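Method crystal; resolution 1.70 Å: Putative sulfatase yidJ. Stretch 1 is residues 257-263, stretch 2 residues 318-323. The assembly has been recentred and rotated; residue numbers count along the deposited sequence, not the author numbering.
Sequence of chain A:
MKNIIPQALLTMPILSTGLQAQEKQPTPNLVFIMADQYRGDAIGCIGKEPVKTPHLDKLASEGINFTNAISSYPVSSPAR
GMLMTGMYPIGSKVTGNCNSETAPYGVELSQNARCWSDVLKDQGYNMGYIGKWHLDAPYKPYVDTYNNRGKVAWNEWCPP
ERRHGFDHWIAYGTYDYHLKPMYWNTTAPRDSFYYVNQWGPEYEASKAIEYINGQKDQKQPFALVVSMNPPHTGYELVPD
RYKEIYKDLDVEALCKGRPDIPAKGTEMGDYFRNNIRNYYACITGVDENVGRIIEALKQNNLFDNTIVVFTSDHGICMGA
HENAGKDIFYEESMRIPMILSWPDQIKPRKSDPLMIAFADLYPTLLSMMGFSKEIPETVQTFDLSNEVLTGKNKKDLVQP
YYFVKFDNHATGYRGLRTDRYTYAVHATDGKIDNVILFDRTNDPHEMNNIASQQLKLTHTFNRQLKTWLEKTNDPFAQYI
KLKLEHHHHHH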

# COMPACT_ATOMS: atom_id res chain seq x y z
N GLY A 257 -20.74 21.76 -3.42
CA GLY A 257 -20.59 22.92 -2.55
C GLY A 257 -19.31 22.92 -1.75
O GLY A 257 -19.21 23.58 -0.72
N ARG A 258 -18.32 22.16 -2.22
CA ARG A 258 -17.03 22.08 -1.54
C ARG A 258 -15.93 22.59 -2.45
O ARG A 258 -15.21 21.81 -3.08
CB ARG A 258 -16.73 20.63 -1.13
CG ARG A 258 -17.58 20.09 0.02
CD ARG A 258 -17.24 20.80 1.33
NE ARG A 258 -15.85 20.60 1.72
CZ ARG A 258 -15.36 19.50 2.29
NH1 ARG A 258 -16.16 18.47 2.56
NH2 ARG A 258 -14.07 19.42 2.57
N PRO A 259 -15.77 23.92 -2.54
CA PRO A 259 -14.73 24.49 -3.40
C PRO A 259 -13.31 24.11 -2.96
O PRO A 259 -12.36 24.25 -3.73
CB PRO A 259 -14.99 26.00 -3.31
CG PRO A 259 -15.57 26.16 -1.93
CD PRO A 259 -16.51 24.99 -1.83
N ASP A 260 -13.17 23.63 -1.73
CA ASP A 260 -11.86 23.23 -1.23
C ASP A 260 -11.42 21.86 -1.74
O ASP A 260 -10.26 21.48 -1.61
CB ASP A 260 -11.84 23.26 0.31
CG ASP A 260 -12.90 22.38 0.93
OD1 ASP A 260 -14.04 22.37 0.42
OD2 ASP A 260 -12.61 21.70 1.94
N ILE A 261 -12.36 21.11 -2.33
CA ILE A 261 -12.03 19.80 -2.88
C ILE A 261 -11.76 19.95 -4.38
O ILE A 261 -12.65 20.30 -5.15
CB ILE A 261 -13.20 18.80 -2.67
CG1 ILE A 261 -13.43 18.59 -1.16
CG2 ILE A 261 -12.88 17.47 -3.34
CD1 ILE A 261 -14.65 17.73 -0.83
N PRO A 262 -10.51 19.68 -4.81
CA PRO A 262 -10.16 19.80 -6.23
C PRO A 262 -11.07 19.00 -7.16
O PRO A 262 -11.68 18.01 -6.75
CB PRO A 262 -8.71 19.31 -6.27
CG PRO A 262 -8.19 19.70 -4.92
CD PRO A 262 -9.34 19.29 -4.02
N ALA A 263 -11.15 19.43 -8.41
CA ALA A 263 -12.00 18.78 -9.40
C ALA A 263 -11.55 17.38 -9.78
O ALA A 263 -10.38 17.00 -9.61
CB ALA A 263 -12.09 19.65 -10.65
N MSE A 318 -7.00 14.97 3.03
CA MSE A 318 -7.32 13.95 2.03
C MSE A 318 -7.58 14.53 0.64
O MSE A 318 -8.49 14.09 -0.08
CB MSE A 318 -8.53 13.13 2.50
CG MSE A 318 -8.67 11.75 1.87
SE MSE A 318 -10.20 10.74 2.56
CE MSE A 318 -11.51 11.30 1.27
N GLY A 319 -6.78 15.52 0.25
CA GLY A 319 -6.96 16.14 -1.05
C GLY A 319 -7.52 17.55 -0.99
O GLY A 319 -7.26 18.37 -1.87
N ALA A 320 -8.30 17.84 0.05
CA ALA A 320 -8.87 19.17 0.21
C ALA A 320 -7.73 20.17 0.35
O ALA A 320 -6.72 19.89 1.02
CB ALA A 320 -9.77 19.21 1.43
N HIS A 321 -7.89 21.33 -0.28
CA HIS A 321 -6.88 22.39 -0.26
C HIS A 321 -5.55 21.92 -0.85
O HIS A 321 -4.49 22.45 -0.53
CB HIS A 321 -6.69 22.91 1.17
CG HIS A 321 -7.85 23.73 1.66
ND1 HIS A 321 -8.18 24.95 1.12
CD2 HIS A 321 -8.78 23.47 2.62
CE1 HIS A 321 -9.26 25.41 1.72
NE2 HIS A 321 -9.65 24.54 2.63
N GLU A 322 -5.62 20.92 -1.73
CA GLU A 322 -4.45 20.35 -2.38
C GLU A 322 -3.47 19.71 -1.39
O GLU A 322 -2.29 19.54 -1.70
CB GLU A 322 -3.71 21.44 -3.18
CG GLU A 322 -4.55 22.15 -4.24
CD GLU A 322 -5.01 21.23 -5.36
OE1 GLU A 322 -4.46 20.12 -5.51
OE2 GLU A 322 -5.93 21.63 -6.11
N ASN A 323 -3.97 19.36 -0.21
CA ASN A 323 -3.15 18.73 0.83
C ASN A 323 -3.61 17.29 1.04
O ASN A 323 -4.81 17.03 1.24
CB ASN A 323 -3.27 19.48 2.16
CG ASN A 323 -2.45 20.74 2.19
OD1 ASN A 323 -2.74 21.71 1.49
ND2 ASN A 323 -1.41 20.74 3.02

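One backbone hydrogen bond links the two loops. His321 N donates to Asp260 O at 2.7 Å, and the N-H...O angle of 171° is nearly straight. The same oxygen takes a CA-H...O contact from Ala320 CA at 3.3 Å.

The Asp260 side chain is fixed within its own stretch. Arg258 and Asp260 form a two-pronged salt bridge: Arg258 NE to Asp260 OD1 and Arg258 NH2 to Asp260 OD2, both 2.8 Å. A type I turn from Arg258 to Ile261 brings the two residues together, closed by Ile261 N to Arg258 O at 3.0 Å. Asp260 is buried, and the arginine balances its charge there.

Packing does the rest. Asp260 CB lies over one face of the His321 ring, 3.7 Å from the ring centroid, in a CH-pi contact. Ala320 CB sits 3.8 Å from Asp260 OD2; its small methyl fits beside the carboxylate. Pro262 points toward the second stretch. Its CD lies 3.1 Å from Gly319 O, and its CG 3.2 Å from Glu322 OE2. Ile261 points away and adds little.

Gly319 suits its backbone angles, where a CB would jam against the preceding carbonyl oxygen. The contact is small, burying 262 Å² in total, with Asp260 and Pro262 the most covered.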